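Local coordinates for N-ACETYLMURAMOYL-L-ALANINE AMIDASE CwlV (Paenibacillus polymyxa, PDB 1JWQ), which probably cleaves the amide bond between N-acetylmuramic acid and L-alanine in cell-wall peptidoglycan, through a zinc-binding catalytic domain, the part described here, at residues 78-83 / 140-145. Numbering follows the deposited sequence.
With ZN (zinc ion), chain B.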
loop_
_atom_site.group_PDB
_atom_site.type_symbol
_atom_site.label_atom_id
_atom_site.label_comp_id
_atom_site.label_asym_id
_atom_site.label_seq_id
_atom_site.Cartn_x
_atom_site.Cartn_y
_atom_site.Cartn_z
ATOM N N SER A 78 -3.822 0.870 -1.517
ATOM C CA SER A 78 -3.179 2.116 -1.133
ATOM C C SER A 78 -2.020 1.734 -0.220
ATOM O O SER A 78 -2.197 0.970 0.728
ATOM C CB SER A 78 -4.164 3.029 -0.404
ATOM O OG SER A 78 -3.588 4.308 -0.200
ATOM N N ILE A 79 -0.832 2.245 -0.529
ATOM C CA ILE A 79 0.362 1.935 0.240
ATOM C C ILE A 79 0.781 3.112 1.110
ATOM O O ILE A 79 0.929 4.237 0.634
ATOM C CB ILE A 79 1.524 1.534 -0.690
ATOM C CG1 ILE A 79 1.122 0.309 -1.520
ATOM C CG2 ILE A 79 2.760 1.220 0.137
ATOM C CD1 ILE A 79 2.190 -0.140 -2.517
ATOM N N HIS A 80 0.959 2.827 2.393
ATOM C CA HIS A 80 1.320 3.837 3.377
ATOM C C HIS A 80 2.349 3.321 4.376
ATOM O O HIS A 80 2.686 2.139 4.395
ATOM C CB HIS A 80 0.068 4.259 4.154
ATOM C CG HIS A 80 -0.907 5.060 3.351
ATOM N ND1 HIS A 80 -1.037 6.424 3.489
ATOM C CD2 HIS A 80 -1.802 4.689 2.405
ATOM C CE1 HIS A 80 -1.972 6.862 2.665
ATOM N NE2 HIS A 80 -2.453 5.829 1.995
ATOM N N ALA A 81 2.844 4.240 5.200
ATOM C CA ALA A 81 3.791 3.931 6.267
ATOM C C ALA A 81 3.137 4.603 7.470
ATOM O O ALA A 81 2.576 5.697 7.348
ATOM C CB ALA A 81 5.157 4.539 5.983
ATOM N N ASN A 82 3.212 3.945 8.622
ATOM C CA ASN A 82 2.569 4.415 9.844
ATOM C C ASN A 82 3.414 5.321 10.740
ATOM O O ASN A 82 4.618 5.480 10.541
ATOM C CB ASN A 82 2.119 3.186 10.641
ATOM C CG ASN A 82 0.734 3.337 11.235
ATOM O OD1 ASN A 82 0.057 2.342 11.500
ATOM N ND2 ASN A 82 0.307 4.571 11.457
ATOM N N SER A 83 2.761 5.911 11.734
ATOM C CA SER A 83 3.437 6.780 12.684
ATOM C C SER A 83 2.659 6.772 13.984
ATOM O O SER A 83 1.427 6.721 13.982
ATOM C CB SER A 83 3.531 8.208 12.150
ATOM O OG SER A 83 4.395 8.981 12.963
ATOM N N LEU A 140 -5.886 -0.748 2.413
ATOM C CA LEU A 140 -4.842 0.234 2.651
ATOM C C LEU A 140 -3.817 -0.467 3.524
ATOM O O LEU A 140 -4.149 -1.034 4.566
ATOM C CB LEU A 140 -5.405 1.469 3.358
ATOM C CG LEU A 140 -4.407 2.615 3.542
ATOM C CD1 LEU A 140 -5.135 3.955 3.477
ATOM C CD2 LEU A 140 -3.675 2.444 4.871
ATOM N N LEU A 141 -2.570 -0.449 3.079
ATOM C CA LEU A 141 -1.509 -1.112 3.808
ATOM C C LEU A 141 -0.616 -0.123 4.534
ATOM O O LEU A 141 -0.146 0.841 3.944
ATOM C CB LEU A 141 -0.659 -1.940 2.838
ATOM C CG LEU A 141 -1.414 -2.826 1.840
ATOM C CD1 LEU A 141 -0.403 -3.529 0.937
ATOM C CD2 LEU A 141 -2.273 -3.844 2.580
ATOM N N GLU A 142 -0.423 -0.350 5.828
ATOM C CA GLU A 142 0.475 0.480 6.624
ATOM C C GLU A 142 1.621 -0.504 6.824
ATOM O O GLU A 142 1.584 -1.350 7.716
ATOM C CB GLU A 142 -0.181 0.861 7.952
ATOM C CG GLU A 142 -1.244 1.951 7.817
ATOM C CD GLU A 142 -0.656 3.309 7.469
ATOM O OE1 GLU A 142 -1.436 4.255 7.215
ATOM O OE2 GLU A 142 0.586 3.436 7.458
ATOM N N VAL A 143 2.627 -0.399 5.963
ATOM C CA VAL A 143 3.755 -1.323 5.973
ATOM C C VAL A 143 4.532 -1.439 7.274
ATOM O O VAL A 143 4.854 -2.541 7.704
ATOM C CB VAL A 143 4.738 -0.992 4.834
ATOM C CG1 VAL A 143 5.818 -2.063 4.751
ATOM C CG2 VAL A 143 3.979 -0.904 3.510
ATOM N N GLY A 144 4.833 -0.302 7.887
ATOM C CA GLY A 144 5.576 -0.300 9.133
ATOM C C GLY A 144 5.555 1.095 9.721
ATOM O O GLY A 144 4.998 2.010 9.113
ATOM N N TYR A 145 6.165 1.267 10.891
ATOM C CA TYR A 145 6.189 2.569 11.561
ATOM C C TYR A 145 7.463 3.361 11.331
ATOM O O TYR A 145 8.559 2.894 11.627
ATOM C CB TYR A 145 5.975 2.383 13.069
ATOM C CG TYR A 145 4.542 2.092 13.428
ATOM C CD1 TYR A 145 3.734 3.075 13.995
ATOM C CD2 TYR A 145 3.978 0.844 13.155
ATOM C CE1 TYR A 145 2.392 2.826 14.283
ATOM C CE2 TYR A 145 2.642 0.585 13.432
ATOM C CZ TYR A 145 1.855 1.577 13.995
ATOM O OH TYR A 145 0.533 1.312 14.267
HETATM ZN ZN ZN B . -0.156 7.631 5.069
HETATM O O HOH W 1 -0.156 6.635 6.828
HETATM O O HOH W 2 -2.191 8.241 5.822
#
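His80 and Glu142 pair across the two strands and share one face of the sheet, the imidazole bound to the zinc ion and the carboxylate reaching the same metal through a water. His80 ND1 coordinates the zinc ion at 2.2 Å, in a shell completed by His10, Glu26 and two waters. Water 1, 2.0 Å from the zinc ion, donates one hydrogen bond to Glu142 OE1 (2.7 Å) and another to Ala81 O, so both strands grip it. Glu142 gets there by a bend at chi2 (-69°), which brings its carboxylate against His80 CB, the imidazole and carboxylate planes turned 49° apart. The carboxylate thus orients a zinc-bound water from the second shell. Leu140 crosses the CD2-NE2 side of the imidazole at about a right angle, its CG 3.5 Å from His80 CD2 and its CD1 near both CD2 and NE2. Ser78 OG lies in the ring plane and takes a weak hydrogen bond from His80 NE2; the hydroxyl's main partner is Asp7. The strands, 75-82 and 138-145, are parallel neighbours inside the mixed sheet of an open alpha-beta-alpha fold. Between these segments the ladder includes Leu141 N to Ser78 O (2.8 Å), His80 N to Leu141 O, Val143 N to His80 O, and Asn82 N to Gly144 O. A beta bulge at Val143-Gly144 moves the register by one residue after the His80-Glu142 pair, bringing Asn82 beside Tyr145. There Asn82 CB sits 3.5 Å above the centre of the Tyr145 ring in a CH-pi contact, and Glu93 hydrogen-bonds the tyrosine hydroxyl. Ile79, on the face opposite His80, touches Val143 CG2 through CG2, and both pack against helix 26-42, while Leu141 packs on helix 102-116.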